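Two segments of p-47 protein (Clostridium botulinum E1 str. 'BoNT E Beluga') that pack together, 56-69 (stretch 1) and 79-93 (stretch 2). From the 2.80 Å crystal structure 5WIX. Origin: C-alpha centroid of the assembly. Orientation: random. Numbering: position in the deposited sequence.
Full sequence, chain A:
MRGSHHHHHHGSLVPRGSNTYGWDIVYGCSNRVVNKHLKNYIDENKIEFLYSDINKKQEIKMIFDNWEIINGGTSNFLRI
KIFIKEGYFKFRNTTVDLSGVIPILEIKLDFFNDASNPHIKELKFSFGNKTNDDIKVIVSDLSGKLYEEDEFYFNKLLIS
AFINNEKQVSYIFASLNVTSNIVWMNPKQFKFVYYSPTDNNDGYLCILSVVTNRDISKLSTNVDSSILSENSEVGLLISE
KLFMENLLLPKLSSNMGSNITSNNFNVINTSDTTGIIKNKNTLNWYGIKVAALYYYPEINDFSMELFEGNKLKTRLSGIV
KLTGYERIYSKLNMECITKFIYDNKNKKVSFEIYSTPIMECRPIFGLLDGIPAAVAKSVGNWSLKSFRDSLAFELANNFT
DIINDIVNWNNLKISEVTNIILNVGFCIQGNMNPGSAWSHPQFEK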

# COMPACT_ATOMS: atom_id res chain seq x y z
N LYS A 56 35.21 -24.95 27.52
CA LYS A 56 34.03 -25.72 27.92
C LYS A 56 33.84 -26.98 27.06
O LYS A 56 32.84 -27.69 27.20
CB LYS A 56 32.77 -24.85 27.87
CG LYS A 56 32.87 -23.53 28.64
CD LYS A 56 33.31 -23.72 30.09
CE LYS A 56 33.57 -22.39 30.79
NZ LYS A 56 34.09 -22.55 32.19
N LYS A 57 34.81 -27.25 26.19
CA LYS A 57 34.85 -28.46 25.37
C LYS A 57 33.62 -28.60 24.48
O LYS A 57 33.08 -29.70 24.33
CB LYS A 57 34.98 -29.71 26.25
N GLN A 58 33.18 -27.50 23.88
CA GLN A 58 32.01 -27.52 23.00
C GLN A 58 32.33 -26.95 21.61
O GLN A 58 33.15 -26.03 21.49
CB GLN A 58 30.85 -26.75 23.64
CG GLN A 58 30.49 -27.22 25.05
CD GLN A 58 29.31 -26.46 25.64
OE1 GLN A 58 28.20 -26.51 25.12
NE2 GLN A 58 29.56 -25.76 26.74
N GLU A 59 31.69 -27.49 20.57
CA GLU A 59 31.83 -26.94 19.21
C GLU A 59 30.80 -27.47 18.18
O GLU A 59 30.33 -28.61 18.29
CB GLU A 59 33.26 -27.18 18.69
CG GLU A 59 33.63 -28.63 18.47
CD GLU A 59 35.03 -28.80 17.92
OE1 GLU A 59 35.46 -29.95 17.69
OE2 GLU A 59 35.71 -27.77 17.70
N ILE A 60 30.47 -26.63 17.20
CA ILE A 60 29.67 -27.02 16.02
C ILE A 60 30.22 -26.45 14.72
O ILE A 60 30.75 -25.34 14.69
CB ILE A 60 28.19 -26.57 16.09
CG1 ILE A 60 28.08 -25.05 16.17
CG2 ILE A 60 27.50 -27.16 17.27
CD1 ILE A 60 26.67 -24.59 16.02
N LYS A 61 30.05 -27.22 13.65
CA LYS A 61 30.33 -26.74 12.31
C LYS A 61 29.12 -27.07 11.44
O LYS A 61 28.94 -28.21 11.04
CB LYS A 61 31.60 -27.38 11.74
N MET A 62 28.29 -26.06 11.17
CA MET A 62 27.06 -26.25 10.39
C MET A 62 27.18 -25.76 8.94
O MET A 62 27.46 -24.59 8.69
CB MET A 62 25.89 -25.53 11.07
CG MET A 62 25.13 -26.37 12.08
SD MET A 62 23.71 -25.50 12.81
CE MET A 62 24.50 -24.20 13.77
N ILE A 63 26.95 -26.66 7.99
CA ILE A 63 26.93 -26.27 6.58
C ILE A 63 25.52 -26.41 6.01
O ILE A 63 24.92 -27.49 6.03
CB ILE A 63 27.91 -27.10 5.73
CG1 ILE A 63 29.35 -26.61 5.96
CG2 ILE A 63 27.56 -26.99 4.25
CD1 ILE A 63 30.41 -27.38 5.18
N PHE A 64 25.01 -25.31 5.47
CA PHE A 64 23.59 -25.19 5.16
C PHE A 64 23.18 -25.57 3.74
O PHE A 64 23.81 -25.17 2.76
CB PHE A 64 23.14 -23.76 5.42
CG PHE A 64 23.17 -23.38 6.87
CD1 PHE A 64 22.22 -23.85 7.75
CD2 PHE A 64 24.16 -22.54 7.34
CE1 PHE A 64 22.25 -23.49 9.08
CE2 PHE A 64 24.20 -22.18 8.67
CZ PHE A 64 23.24 -22.65 9.54
N ASP A 65 22.09 -26.34 3.67
CA ASP A 65 21.45 -26.73 2.42
C ASP A 65 20.44 -25.66 1.94
O ASP A 65 20.52 -25.17 0.82
CB ASP A 65 20.75 -28.08 2.61
CG ASP A 65 20.16 -28.63 1.32
OD1 ASP A 65 20.91 -28.74 0.32
OD2 ASP A 65 18.95 -28.96 1.30
N ASN A 66 19.50 -25.30 2.82
CA ASN A 66 18.45 -24.35 2.49
C ASN A 66 17.80 -23.78 3.76
O ASN A 66 17.80 -24.44 4.80
CB ASN A 66 17.38 -25.03 1.63
CG ASN A 66 16.41 -24.04 1.02
OD1 ASN A 66 16.79 -22.92 0.65
ND2 ASN A 66 15.14 -24.43 0.93
N TRP A 67 17.28 -22.55 3.67
CA TRP A 67 16.38 -22.03 4.71
C TRP A 67 15.02 -21.76 4.07
O TRP A 67 14.93 -21.38 2.90
CB TRP A 67 16.91 -20.76 5.38
CG TRP A 67 18.24 -20.87 6.04
CD1 TRP A 67 19.11 -21.92 5.96
CD2 TRP A 67 18.87 -19.90 6.88
NE1 TRP A 67 20.23 -21.67 6.70
CE2 TRP A 67 20.11 -20.42 7.28
CE3 TRP A 67 18.51 -18.64 7.34
CZ2 TRP A 67 20.99 -19.74 8.11
CZ3 TRP A 67 19.38 -17.95 8.17
CH2 TRP A 67 20.60 -18.50 8.54
N GLU A 68 13.97 -21.94 4.85
CA GLU A 68 12.62 -21.90 4.31
C GLU A 68 11.67 -21.30 5.33
O GLU A 68 11.41 -21.89 6.39
CB GLU A 68 12.16 -23.30 3.91
CG GLU A 68 10.76 -23.40 3.34
CD GLU A 68 10.37 -24.84 3.06
OE1 GLU A 68 11.21 -25.60 2.53
OE2 GLU A 68 9.22 -25.22 3.40
N ILE A 69 11.19 -20.10 5.02
CA ILE A 69 10.28 -19.39 5.90
C ILE A 69 8.93 -20.11 5.93
O ILE A 69 8.47 -20.61 4.89
CB ILE A 69 10.11 -17.93 5.43
CG1 ILE A 69 11.49 -17.37 5.07
CG2 ILE A 69 9.42 -17.08 6.48
CD1 ILE A 69 11.44 -16.08 4.30
N ARG A 79 9.31 -17.45 11.38
CA ARG A 79 9.65 -18.81 11.77
C ARG A 79 10.19 -19.53 10.56
O ARG A 79 9.56 -19.52 9.50
CB ARG A 79 8.45 -19.56 12.34
CG ARG A 79 8.69 -21.07 12.46
CD ARG A 79 7.48 -21.81 12.96
NE ARG A 79 6.98 -21.23 14.21
CZ ARG A 79 6.05 -21.82 14.97
NH1 ARG A 79 5.53 -22.99 14.59
NH2 ARG A 79 5.65 -21.24 16.10
N ILE A 80 11.37 -20.15 10.70
CA ILE A 80 12.01 -20.73 9.53
C ILE A 80 12.57 -22.13 9.76
O ILE A 80 13.09 -22.45 10.82
CB ILE A 80 13.15 -19.83 9.00
CG1 ILE A 80 14.25 -19.66 10.04
CG2 ILE A 80 12.62 -18.46 8.56
CD1 ILE A 80 15.42 -18.86 9.51
N LYS A 81 12.43 -22.95 8.73
CA LYS A 81 12.92 -24.31 8.68
C LYS A 81 14.39 -24.31 8.24
O LYS A 81 14.72 -23.75 7.21
CB LYS A 81 12.04 -25.13 7.72
CG LYS A 81 12.06 -26.63 7.89
CD LYS A 81 11.06 -27.31 6.94
CE LYS A 81 9.60 -27.04 7.33
NZ LYS A 81 8.70 -28.15 6.86
N ILE A 82 15.26 -24.92 9.03
CA ILE A 82 16.68 -24.96 8.70
C ILE A 82 17.11 -26.35 8.20
O ILE A 82 17.00 -27.34 8.93
CB ILE A 82 17.54 -24.57 9.93
CG1 ILE A 82 17.02 -23.28 10.55
CG2 ILE A 82 18.98 -24.37 9.53
CD1 ILE A 82 16.96 -22.15 9.58
N PHE A 83 17.57 -26.43 6.96
CA PHE A 83 18.04 -27.70 6.42
C PHE A 83 19.57 -27.76 6.46
O PHE A 83 20.24 -27.02 5.73
CB PHE A 83 17.57 -27.91 4.97
CG PHE A 83 16.07 -27.97 4.79
CD1 PHE A 83 15.46 -29.13 4.34
CD2 PHE A 83 15.28 -26.85 5.00
CE1 PHE A 83 14.09 -29.19 4.14
CE2 PHE A 83 13.91 -26.90 4.81
CZ PHE A 83 13.31 -28.07 4.38
N ILE A 84 20.12 -28.62 7.31
CA ILE A 84 21.56 -28.86 7.29
C ILE A 84 21.81 -30.05 6.40
O ILE A 84 21.03 -31.00 6.42
CB ILE A 84 22.10 -29.12 8.71
CG1 ILE A 84 21.29 -28.32 9.74
CG2 ILE A 84 23.59 -28.80 8.77
CD1 ILE A 84 21.91 -28.24 11.12
N LYS A 85 22.87 -30.02 5.60
CA LYS A 85 23.18 -31.19 4.78
C LYS A 85 24.60 -31.70 5.02
O LYS A 85 24.99 -32.76 4.53
CB LYS A 85 22.96 -30.89 3.29
CG LYS A 85 22.44 -32.09 2.50
CD LYS A 85 21.04 -31.86 1.95
CE LYS A 85 20.50 -33.10 1.26
NZ LYS A 85 19.28 -32.82 0.44
N GLU A 86 25.37 -30.94 5.80
CA GLU A 86 26.69 -31.37 6.25
C GLU A 86 26.99 -30.66 7.56
O GLU A 86 26.58 -29.53 7.77
CB GLU A 86 27.77 -31.05 5.21
CG GLU A 86 29.15 -31.63 5.57
CD GLU A 86 30.29 -31.02 4.76
OE1 GLU A 86 30.06 -30.61 3.60
OE2 GLU A 86 31.42 -30.96 5.29
N GLY A 87 27.70 -31.34 8.45
CA GLY A 87 28.05 -30.72 9.71
C GLY A 87 28.33 -31.66 10.87
O GLY A 87 28.18 -32.88 10.76
N TYR A 88 28.75 -31.07 11.98
CA TYR A 88 28.98 -31.83 13.20
C TYR A 88 28.74 -30.99 14.44
O TYR A 88 28.46 -29.79 14.35
CB TYR A 88 30.40 -32.43 13.20
CG TYR A 88 31.55 -31.53 13.66
CD1 TYR A 88 31.81 -31.33 15.01
CD2 TYR A 88 32.41 -30.96 12.74
CE1 TYR A 88 32.87 -30.54 15.44
CE2 TYR A 88 33.48 -30.17 13.15
CZ TYR A 88 33.71 -29.97 14.50
OH TYR A 88 34.76 -29.19 14.93
N PHE A 89 28.87 -31.64 15.59
CA PHE A 89 28.51 -31.05 16.87
C PHE A 89 29.02 -31.96 18.01
O PHE A 89 28.56 -33.09 18.15
CB PHE A 89 26.99 -30.82 16.91
CG PHE A 89 26.35 -31.08 18.23
CD1 PHE A 89 26.82 -30.49 19.39
CD2 PHE A 89 25.24 -31.91 18.30
CE1 PHE A 89 26.23 -30.76 20.61
CE2 PHE A 89 24.64 -32.17 19.51
CZ PHE A 89 25.13 -31.59 20.67
N LYS A 90 29.95 -31.45 18.82
CA LYS A 90 30.55 -32.24 19.89
C LYS A 90 30.48 -31.57 21.26
O LYS A 90 30.83 -30.40 21.41
CB LYS A 90 32.02 -32.57 19.56
CG LYS A 90 32.24 -33.59 18.43
CD LYS A 90 33.70 -34.06 18.36
CE LYS A 90 34.04 -34.75 17.03
NZ LYS A 90 35.35 -35.49 17.07
N PHE A 91 30.02 -32.32 22.26
CA PHE A 91 30.05 -31.90 23.66
C PHE A 91 30.63 -33.04 24.47
O PHE A 91 30.18 -34.16 24.30
CB PHE A 91 28.64 -31.56 24.17
N ARG A 92 31.64 -32.76 25.29
CA ARG A 92 32.17 -33.73 26.24
C ARG A 92 32.63 -35.06 25.63
O ARG A 92 32.40 -36.12 26.21
CB ARG A 92 31.15 -33.99 27.35
CG ARG A 92 31.08 -32.90 28.40
CD ARG A 92 32.45 -32.64 29.02
NE ARG A 92 32.43 -31.48 29.91
CZ ARG A 92 33.40 -31.18 30.77
NH1 ARG A 92 34.47 -31.96 30.85
NH2 ARG A 92 33.30 -30.11 31.54
N ASN A 93 33.26 -35.01 24.46
CA ASN A 93 33.79 -36.21 23.80
C ASN A 93 32.69 -37.00 23.08
O ASN A 93 32.93 -38.10 22.57
CB ASN A 93 34.63 -37.07 24.76
CG ASN A 93 33.86 -38.23 25.37
OD1 ASN A 93 33.42 -38.17 26.52
ND2 ASN A 93 33.69 -39.30 24.60

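The two stretches run antiparallel as neighbouring strands, and each turns a corner midway, at Asp65 and at Glu86. Backbone hydrogen bonds zip them together: Lys90 N to Glu59 O (2.9 Å) and Tyr88 N to Lys61 O (3.0 Å) on the Glu59 side of the corner, Phe83 N to Asn66 O (2.9 Å) and Lys81 N to Glu68 O (2.8 Å) on the Glu68 side. At the bend the register slips twice in bulges, yet Lys85 N still reaches Ile63 O (3.3 Å) and Asp65 N reaches Phe83 O (2.9 Å).

The face carrying Ile60, Met62, Trp67, Ile80 and Ile82 is apolar. Ile82 CD1 sits squarely over the five-membered ring of Trp67, 4.0 Å from CG, while Ile80 CD1 approaches CE3 of the same indole at 3.8 Å. The broad, flat indole thus accommodates two slender isoleucine tips. At the bend, Ile82 also offers CG2 to the edge of the Phe64 ring, 3.4 Å from CE1, and Met62 SD lies 3.7 Å from Ile84 CD1. Opposite Met62, Gly87 suits its place because a CB there would clash with Lys61 O.

The face with Glu59, Lys61, Tyr88 and Glu68 is more polar. Tyr88 CE2 comes 3.6 Å from Lys61 CB, the last side-chain atom modelled there, and Tyr88 OH lies within 2.9 Å of Glu59 OE1. At the corner, Asp65 OD2 and Lys85 NZ form a long salt bridge of 4.0 Å.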